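Local atomic coordinates of chitin-binding domain 3 protein (Micromonospora aurantiaca ATCC 27029, PDB entry 5OPF), a protein that probably cleaves cellulose or related polysaccharides oxidatively, as a copper-dependent lytic polysaccharide monooxygenase of family AA10. Residues Q30-Q36 / T85-K90; N47-R53 / T75-Y80; H108-R114 / T174-H180. One frame throughout, in Å; residues are numbered along the deposited sequence. Where two conformers were deposited one is given.

Contact 1: Q30-Q36 / T85-K90; sequences QDPMCWQ and TVGAWK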
# COMPACT_ATOMS: atom_id res chain seq x y z
N GLN A 30 4.62 2.70 -21.33
CA GLN A 30 3.31 3.06 -20.81
C GLN A 30 3.28 3.14 -19.29
O GLN A 30 2.50 3.92 -18.73
CB GLN A 30 2.26 2.06 -21.31
CG GLN A 30 2.03 2.13 -22.82
CD GLN A 30 1.03 1.10 -23.33
OE1 GLN A 30 0.36 0.43 -22.55
NE2 GLN A 30 0.94 0.98 -24.65
N ASP A 31 4.10 2.35 -18.59
CA ASP A 31 4.08 2.30 -17.13
C ASP A 31 5.47 1.91 -16.65
O ASP A 31 5.71 0.77 -16.24
CB ASP A 31 2.99 1.33 -16.66
CG ASP A 31 2.73 1.36 -15.16
OD1 ASP A 31 3.54 1.94 -14.38
OD2 ASP A 31 1.72 0.74 -14.75
N PRO A 32 6.43 2.84 -16.74
CA PRO A 32 7.82 2.51 -16.39
C PRO A 32 7.99 1.99 -14.97
O PRO A 32 8.87 1.16 -14.73
CB PRO A 32 8.56 3.83 -16.61
CG PRO A 32 7.75 4.54 -17.65
CD PRO A 32 6.32 4.17 -17.37
N MET A 33 7.18 2.47 -14.02
CA MET A 33 7.33 1.99 -12.65
C MET A 33 6.88 0.54 -12.51
O MET A 33 7.54 -0.25 -11.83
CB MET A 33 6.61 2.89 -11.66
CG MET A 33 7.23 4.26 -11.47
SD MET A 33 8.96 4.23 -10.88
CE MET A 33 9.85 4.37 -12.44
N CYS A 34 5.76 0.15 -13.13
CA CYS A 34 5.42 -1.28 -13.10
C CYS A 34 6.43 -2.11 -13.89
O CYS A 34 6.74 -3.24 -13.50
CB CYS A 34 3.99 -1.56 -13.56
SG CYS A 34 2.70 -1.02 -12.42
N TRP A 35 6.96 -1.58 -14.99
CA TRP A 35 7.96 -2.33 -15.75
C TRP A 35 9.19 -2.63 -14.91
O TRP A 35 9.65 -3.78 -14.86
CB TRP A 35 8.34 -1.57 -17.03
CG TRP A 35 9.34 -2.29 -17.92
CD1 TRP A 35 10.62 -1.91 -18.17
CD2 TRP A 35 9.12 -3.49 -18.70
NE1 TRP A 35 11.21 -2.78 -19.05
CE2 TRP A 35 10.32 -3.77 -19.38
CE3 TRP A 35 8.04 -4.36 -18.86
CZ2 TRP A 35 10.46 -4.88 -20.23
CZ3 TRP A 35 8.18 -5.46 -19.71
CH2 TRP A 35 9.38 -5.71 -20.37
N GLN A 36 9.76 -1.63 -14.23
CA GLN A 36 10.95 -1.91 -13.44
C GLN A 36 10.64 -2.86 -12.29
O GLN A 36 11.49 -3.67 -11.90
CB GLN A 36 11.64 -0.62 -12.95
CG GLN A 36 10.81 0.32 -12.07
CD GLN A 36 10.89 0.04 -10.58
OE1 GLN A 36 11.98 -0.15 -10.02
NE2 GLN A 36 9.74 0.04 -9.92
N THR A 85 11.12 2.51 -5.58
CA THR A 85 11.66 3.39 -6.62
C THR A 85 10.84 4.67 -6.71
O THR A 85 9.62 4.65 -6.58
CB THR A 85 11.66 2.63 -7.94
OG1 THR A 85 12.44 1.45 -7.76
CG2 THR A 85 12.24 3.47 -9.08
N VAL A 86 11.51 5.79 -6.93
CA VAL A 86 10.88 7.09 -7.09
C VAL A 86 10.53 7.29 -8.57
O VAL A 86 11.39 7.08 -9.43
CB VAL A 86 11.85 8.18 -6.60
CG1 VAL A 86 11.32 9.56 -6.86
CG2 VAL A 86 12.16 7.99 -5.13
N GLY A 87 9.31 7.71 -8.86
CA GLY A 87 8.93 7.96 -10.24
C GLY A 87 7.42 8.07 -10.41
O GLY A 87 6.67 8.16 -9.43
N ALA A 88 6.99 8.06 -11.67
CA ALA A 88 5.60 8.37 -12.03
C ALA A 88 4.72 7.11 -11.97
O ALA A 88 4.18 6.63 -12.96
CB ALA A 88 5.55 9.03 -13.41
N TRP A 89 4.56 6.60 -10.75
CA TRP A 89 3.64 5.50 -10.50
C TRP A 89 2.22 5.92 -10.88
O TRP A 89 1.82 7.07 -10.67
CB TRP A 89 3.65 5.16 -9.00
CG TRP A 89 4.93 4.56 -8.52
CD1 TRP A 89 6.04 5.22 -8.03
CD2 TRP A 89 5.26 3.16 -8.50
NE1 TRP A 89 7.02 4.33 -7.71
CE2 TRP A 89 6.58 3.06 -7.98
CE3 TRP A 89 4.58 1.99 -8.86
CZ2 TRP A 89 7.22 1.84 -7.83
CZ3 TRP A 89 5.22 0.78 -8.70
CH2 TRP A 89 6.53 0.71 -8.20
N LYS A 90 1.46 5.00 -11.46
CA LYS A 90 0.10 5.32 -11.86
C LYS A 90 -0.78 5.61 -10.65
O LYS A 90 -0.83 4.83 -9.69
CB LYS A 90 -0.50 4.19 -12.68
CG LYS A 90 0.23 3.89 -13.97
CD LYS A 90 0.40 5.11 -14.87
CE LYS A 90 1.15 4.72 -16.15
NZ LYS A 90 1.45 5.91 -16.99
O HOH W 1 2.63 2.46 -11.79
O HOH W 2 4.92 4.29 -14.35

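Contact 2: N47-R53 / T75-Y80; sequences NWNGLFR and TQSGRY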
# COMPACT_ATOMS: atom_id res chain seq x y z
N ASN A 47 2.67 -12.20 -5.46
CA ASN A 47 2.44 -12.24 -4.01
C ASN A 47 2.05 -10.87 -3.48
O ASN A 47 2.51 -10.43 -2.41
CB ASN A 47 3.67 -12.80 -3.30
CG ASN A 47 4.01 -14.19 -3.77
OD1 ASN A 47 4.87 -14.38 -4.62
ND2 ASN A 47 3.26 -15.17 -3.28
N TRP A 48 1.17 -10.19 -4.20
CA TRP A 48 0.65 -8.89 -3.77
C TRP A 48 0.01 -8.96 -2.39
O TRP A 48 -0.06 -7.93 -1.70
CB TRP A 48 -0.37 -8.34 -4.79
CG TRP A 48 -1.60 -9.21 -4.99
CD1 TRP A 48 -1.80 -10.13 -5.98
CD2 TRP A 48 -2.77 -9.26 -4.16
NE1 TRP A 48 -3.02 -10.74 -5.83
CE2 TRP A 48 -3.64 -10.23 -4.72
CE3 TRP A 48 -3.18 -8.58 -3.01
CZ2 TRP A 48 -4.88 -10.53 -4.17
CZ3 TRP A 48 -4.42 -8.89 -2.47
CH2 TRP A 48 -5.25 -9.84 -3.04
N ASN A 49 -0.43 -10.13 -1.96
CA ASN A 49 -1.14 -10.31 -0.69
C ASN A 49 -0.20 -10.51 0.50
O ASN A 49 -0.70 -10.68 1.62
CB ASN A 49 -2.12 -11.50 -0.81
CG ASN A 49 -1.41 -12.85 -0.87
OD1 ASN A 49 -0.19 -12.93 -0.86
ND2 ASN A 49 -2.20 -13.90 -0.91
N GLY A 50 1.11 -10.48 0.29
CA GLY A 50 2.05 -10.92 1.31
C GLY A 50 3.09 -9.90 1.74
O GLY A 50 4.19 -10.27 2.16
N LEU A 51 2.75 -8.61 1.67
CA LEU A 51 3.71 -7.55 1.97
C LEU A 51 3.70 -7.25 3.48
O LEU A 51 3.20 -6.21 3.95
CB LEU A 51 3.44 -6.31 1.12
CG LEU A 51 4.68 -5.49 0.75
CD1 LEU A 51 4.28 -4.42 -0.26
CD2 LEU A 51 5.36 -4.87 1.97
N PHE A 52 4.30 -8.18 4.23
CA PHE A 52 4.29 -8.12 5.68
C PHE A 52 5.68 -8.31 6.27
O PHE A 52 6.58 -8.91 5.66
CB PHE A 52 3.30 -9.12 6.32
CG PHE A 52 3.61 -10.57 6.04
CD1 PHE A 52 4.58 -11.24 6.76
CD2 PHE A 52 2.92 -11.26 5.06
CE1 PHE A 52 4.85 -12.57 6.50
CE2 PHE A 52 3.19 -12.59 4.80
CZ PHE A 52 4.15 -13.24 5.53
N ARG A 53 5.81 -7.81 7.51
CA ARG A 53 6.85 -8.17 8.45
C ARG A 53 6.21 -8.94 9.60
O ARG A 53 4.98 -8.93 9.77
CB ARG A 53 7.54 -6.93 9.03
CG ARG A 53 8.22 -6.03 8.00
CD ARG A 53 9.03 -4.92 8.68
NE ARG A 53 10.24 -5.46 9.27
CZ ARG A 53 11.38 -5.68 8.62
NH1 ARG A 53 11.50 -5.36 7.34
NH2 ARG A 53 12.40 -6.22 9.27
N THR A 75 11.35 -6.05 3.37
CA THR A 75 10.92 -7.30 3.98
C THR A 75 11.10 -8.48 3.02
O THR A 75 11.18 -8.34 1.80
CB THR A 75 9.48 -7.19 4.46
OG1 THR A 75 9.21 -8.27 5.35
CG2 THR A 75 8.45 -7.18 3.30
N GLN A 76 11.18 -9.67 3.62
CA GLN A 76 11.20 -10.93 2.89
C GLN A 76 12.29 -10.95 1.83
O GLN A 76 12.06 -11.19 0.64
CB GLN A 76 9.84 -11.23 2.31
CG GLN A 76 8.84 -11.45 3.41
CD GLN A 76 7.47 -11.69 2.89
OE1 GLN A 76 7.29 -12.47 1.96
NE2 GLN A 76 6.49 -11.00 3.45
N SER A 77 13.51 -10.68 2.29
CA SER A 77 14.70 -10.80 1.47
C SER A 77 14.64 -9.90 0.25
O SER A 77 15.21 -10.23 -0.79
CB SER A 77 14.97 -12.25 1.07
OG SER A 77 15.10 -13.07 2.22
N GLY A 78 13.95 -8.78 0.36
CA GLY A 78 13.94 -7.79 -0.70
C GLY A 78 12.93 -8.01 -1.80
O GLY A 78 13.00 -7.33 -2.82
N ARG A 79 11.96 -8.90 -1.61
CA ARG A 79 10.98 -9.21 -2.65
C ARG A 79 10.32 -7.96 -3.22
O ARG A 79 10.05 -7.90 -4.42
CB ARG A 79 9.93 -10.17 -2.09
CG ARG A 79 8.74 -10.40 -3.00
CD ARG A 79 7.86 -11.53 -2.52
NE ARG A 79 8.50 -12.81 -2.82
CZ ARG A 79 8.00 -14.00 -2.53
NH1 ARG A 79 6.84 -14.12 -1.90
NH2 ARG A 79 8.67 -15.10 -2.89
N TYR A 80 10.01 -6.99 -2.36
CA TYR A 80 9.23 -5.81 -2.73
C TYR A 80 10.09 -4.54 -2.90
O TYR A 80 9.52 -3.44 -2.98
CB TYR A 80 8.11 -5.57 -1.70
CG TYR A 80 7.20 -6.77 -1.51
CD1 TYR A 80 6.10 -6.97 -2.34
CD2 TYR A 80 7.44 -7.70 -0.51
CE1 TYR A 80 5.26 -8.07 -2.18
CE2 TYR A 80 6.61 -8.79 -0.33
CZ TYR A 80 5.53 -8.98 -1.17
OH TYR A 80 4.71 -10.08 -0.99

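Contact 3: H108-R114 / T174-H180; sequences HGADYIR and TIWQASH. With CU (copper (II) ion), chain B.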
# COMPACT_ATOMS: atom_id res chain seq x y z
N HIS A 108 -8.05 -12.61 9.10
CA HIS A 108 -7.20 -12.49 10.29
C HIS A 108 -7.74 -11.52 11.33
O HIS A 108 -7.30 -11.58 12.49
CB HIS A 108 -5.82 -11.95 9.91
CG HIS A 108 -5.00 -12.81 9.00
ND1 HIS A 108 -4.85 -14.17 9.17
CD2 HIS A 108 -4.20 -12.47 7.96
CE1 HIS A 108 -4.01 -14.63 8.26
NE2 HIS A 108 -3.60 -13.62 7.51
N GLY A 109 -8.63 -10.60 10.96
CA GLY A 109 -8.94 -9.47 11.83
C GLY A 109 -7.83 -8.43 11.86
O GLY A 109 -6.74 -8.62 11.31
N ALA A 110 -8.10 -7.32 12.52
CA ALA A 110 -7.11 -6.27 12.73
C ALA A 110 -7.06 -5.85 14.19
O ALA A 110 -8.09 -5.63 14.83
CB ALA A 110 -7.42 -5.02 11.89
N ASP A 111 -5.84 -5.68 14.70
CA ASP A 111 -5.66 -4.93 15.95
C ASP A 111 -5.88 -3.45 15.69
O ASP A 111 -6.41 -2.73 16.56
CB ASP A 111 -4.25 -5.15 16.52
CG ASP A 111 -4.00 -6.57 17.02
OD1 ASP A 111 -4.91 -7.43 17.01
OD2 ASP A 111 -2.87 -6.80 17.50
N TYR A 112 -5.49 -2.99 14.51
CA TYR A 112 -5.74 -1.64 14.02
C TYR A 112 -5.36 -1.60 12.55
O TYR A 112 -4.58 -2.44 12.08
CB TYR A 112 -4.95 -0.56 14.80
CG TYR A 112 -3.48 -0.85 14.99
CD1 TYR A 112 -2.53 -0.49 14.03
CD2 TYR A 112 -3.02 -1.45 16.14
CE1 TYR A 112 -1.17 -0.75 14.21
CE2 TYR A 112 -1.68 -1.71 16.34
CZ TYR A 112 -0.75 -1.35 15.37
OH TYR A 112 0.60 -1.62 15.57
N ILE A 113 -5.93 -0.63 11.84
CA ILE A 113 -5.45 -0.24 10.51
C ILE A 113 -5.32 1.27 10.52
O ILE A 113 -6.28 1.97 10.86
CB ILE A 113 -6.39 -0.70 9.38
CG1 ILE A 113 -6.54 -2.22 9.36
CG2 ILE A 113 -5.84 -0.22 8.02
CD1 ILE A 113 -7.47 -2.77 8.28
N ARG A 114 -4.13 1.77 10.18
CA ARG A 114 -3.84 3.19 10.17
C ARG A 114 -3.64 3.64 8.73
O ARG A 114 -2.95 2.98 7.95
CB ARG A 114 -2.58 3.48 10.99
CG ARG A 114 -2.79 3.25 12.47
CD ARG A 114 -1.50 3.27 13.28
NE ARG A 114 -1.78 2.89 14.66
CZ ARG A 114 -0.88 2.41 15.52
NH1 ARG A 114 0.39 2.29 15.18
NH2 ARG A 114 -1.27 2.04 16.73
N THR A 174 -0.84 2.76 4.26
CA THR A 174 -1.75 2.04 5.12
C THR A 174 -0.97 0.94 5.84
O THR A 174 -0.27 0.14 5.20
CB THR A 174 -2.93 1.46 4.31
OG1 THR A 174 -3.65 2.51 3.66
CG2 THR A 174 -3.89 0.70 5.21
N ILE A 175 -1.12 0.89 7.16
CA ILE A 175 -0.49 -0.12 8.01
C ILE A 175 -1.60 -0.97 8.62
O ILE A 175 -2.47 -0.45 9.33
CB ILE A 175 0.36 0.52 9.13
CG1 ILE A 175 1.42 1.45 8.55
CG2 ILE A 175 0.99 -0.60 10.02
CD1 ILE A 175 2.29 2.13 9.58
N TRP A 176 -1.56 -2.27 8.35
CA TRP A 176 -2.48 -3.24 8.94
C TRP A 176 -1.73 -4.09 9.94
O TRP A 176 -0.80 -4.82 9.57
CB TRP A 176 -3.04 -4.14 7.85
CG TRP A 176 -3.90 -5.32 8.28
CD1 TRP A 176 -4.71 -5.43 9.39
CD2 TRP A 176 -4.07 -6.53 7.54
NE1 TRP A 176 -5.37 -6.64 9.37
CE2 TRP A 176 -4.99 -7.33 8.25
CE3 TRP A 176 -3.52 -7.02 6.36
CZ2 TRP A 176 -5.38 -8.58 7.78
CZ3 TRP A 176 -3.90 -8.26 5.92
CH2 TRP A 176 -4.83 -9.02 6.62
N GLN A 177 -2.12 -4.03 11.22
CA GLN A 177 -1.63 -4.95 12.23
C GLN A 177 -2.67 -6.06 12.34
O GLN A 177 -3.78 -5.82 12.82
CB GLN A 177 -1.44 -4.23 13.57
CG GLN A 177 -0.93 -5.12 14.69
CD GLN A 177 0.52 -5.54 14.51
OE1 GLN A 177 1.32 -4.80 13.98
NE2 GLN A 177 0.86 -6.72 14.99
N ALA A 178 -2.34 -7.25 11.86
CA ALA A 178 -3.27 -8.36 11.87
C ALA A 178 -3.39 -8.94 13.29
O ALA A 178 -2.51 -8.74 14.13
CB ALA A 178 -2.81 -9.43 10.89
N SER A 179 -4.49 -9.64 13.55
CA SER A 179 -4.81 -10.07 14.92
C SER A 179 -4.40 -11.50 15.27
O SER A 179 -4.44 -11.86 16.45
CB SER A 179 -6.30 -9.90 15.22
OG SER A 179 -6.67 -8.53 15.17
N HIS A 180 -4.03 -12.32 14.29
CA HIS A 180 -3.73 -13.73 14.51
C HIS A 180 -2.29 -13.99 14.94
O HIS A 180 -1.97 -15.12 15.34
CB HIS A 180 -3.99 -14.51 13.22
CG HIS A 180 -3.11 -14.11 12.08
ND1 HIS A 180 -2.96 -12.80 11.69
CD2 HIS A 180 -2.32 -14.85 11.26
CE1 HIS A 180 -2.12 -12.75 10.67
NE2 HIS A 180 -1.72 -13.97 10.39
CU CU B . -2.32 -13.79 5.99
O HOH W 3 -1.05 -8.58 16.46
O HOH W 4 -4.65 -9.67 18.45

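Contact 1: Q30-Q36 / T85-K90
The loop T85-K90 illustrates how an irregular chain can be fitted to the start of a helix. At its beginning, T85 OG1 lies 2.8 Å from Q36 OE1, with the A82 carbonyl also a partner of that hydroxyl. At G87 the backbone passes 3.8 Å (CA) from M33 SD; a beta carbon here would strike the sulfur, and the backbone angles themselves call for glycine. A88, at the centre of an inverse gamma turn, offers its O to a water that also meets D31 OD1 and M33 N. W89 then presents a ring face to M33: CB sits 3.5 Å from the six-membered centroid in a CH-pi contact, while SD stands 4.1 Å from the five-membered one. Last comes K90, whose NZ donates to Q30 O (2.8 Å). D31 OD2 pairs with R17, and OD1 accepts from C34 N at 3.1 Å. This N-cap finishes the start of helix 32-40, tied to helix 10-18 by disulfide C14-C34, while the K90 bond and the Met-aromatic contact hold T85-K90 against it.

Contact 2: N47-R53 / T75-Y80
Y80 lays the face of its ring against L51, whose CG stands 3.6 Å from the ring centroid and only 10° off the normal, a CH-pi contact made by a branched aliphatic carbon. The same tyrosine is anchored at its far end, where OH donates to N47 O at 2.6 Å. That carbonyl also accepts from G50 N at 3.0 Å, the bond that closes the type I beta turn N47-G50, so one oxygen serves both the turn and the residue packed beside it. This is a general way of holding an irregular loop: carbonyls not all used by the loop's own backbone are met by side chains of a segment distant in sequence.

Q76 repeats the principle with a single amide, its NE2 reaching G50 O at 2.7 Å and F52 O at 3.0 Å while lying over one face of the F52 ring. F52 O accepts a further bond from T75 OG1, 2.7 Å away. Both segments belong to the large helix-and-loop insertion between the first strands of the immunoglobulin-like beta-sandwich core, the region called L2 in lytic polysaccharide monooxygenases. Here the insertion joins the core: strand 52-54 pairs with strand 183-192, and the F52 side chain comes about 6 Å from the copper, its ring meeting those of H1 and Y185.

Further along, the CG of R53 passes 3.6 Å from T75 OG1, although its guanidinium bonds mainly to the carbonyl of G72.

Contact 3: H108-R114 / T174-H180
H108 buries the largest area here, and its imidazole serves two masters: NE2 binds copper at 2.0 Å, and the ring stacks face-to-face on H180, with centroids 3.4 Å apart and planes at 3°. H1 and Y185 complete the metal site, the pair of histidines being the histidine brace of lytic polysaccharide monooxygenases. Q177 sits where the regular ladder meets a beta bulge; strands 112-114 and 174-178 run antiparallel in the beta-sandwich, their axes 4.7 Å apart at closest approach, N-to-C directions at 171°. Q177 CB lies over the Y112 ring, 3.6 Å from the centroid, and Q177 N donates to Y112 O (3.1 Å). On the bulge side, D111 N donates to Q177 O (2.8 Å). Between A110 and Y112 the register shifts by one, where the chain turns a corner at D111 after leaving H108. W176 shares a face with its partner I113, opposite that of Y112 and Q177; NE1 donates to G109 O at 3.1 Å, and its ring stacks on Y185.

Along the chain, contact 2 is nested within the loop that contact 1 closes, and contact 3 opens only after both. Contacts 1 and 2 both lie within the helical and loop-rich insertion, with centres about 18 Å apart and nearest atoms about 7 Å apart. Contact 3 belongs to the sandwich, its centre about 16 Å from that of contact 2 and about 28 Å from that of contact 1, which lies across the chain's centre from it. Contacts 2 and 3 reach the same mixed sheet: strand 183-192 pairs with both 52-54 and 169-178 and carries the copper ligand Y185. Insertion and core therefore converge at the metal, whereas contact 1 lies at the surface farther off.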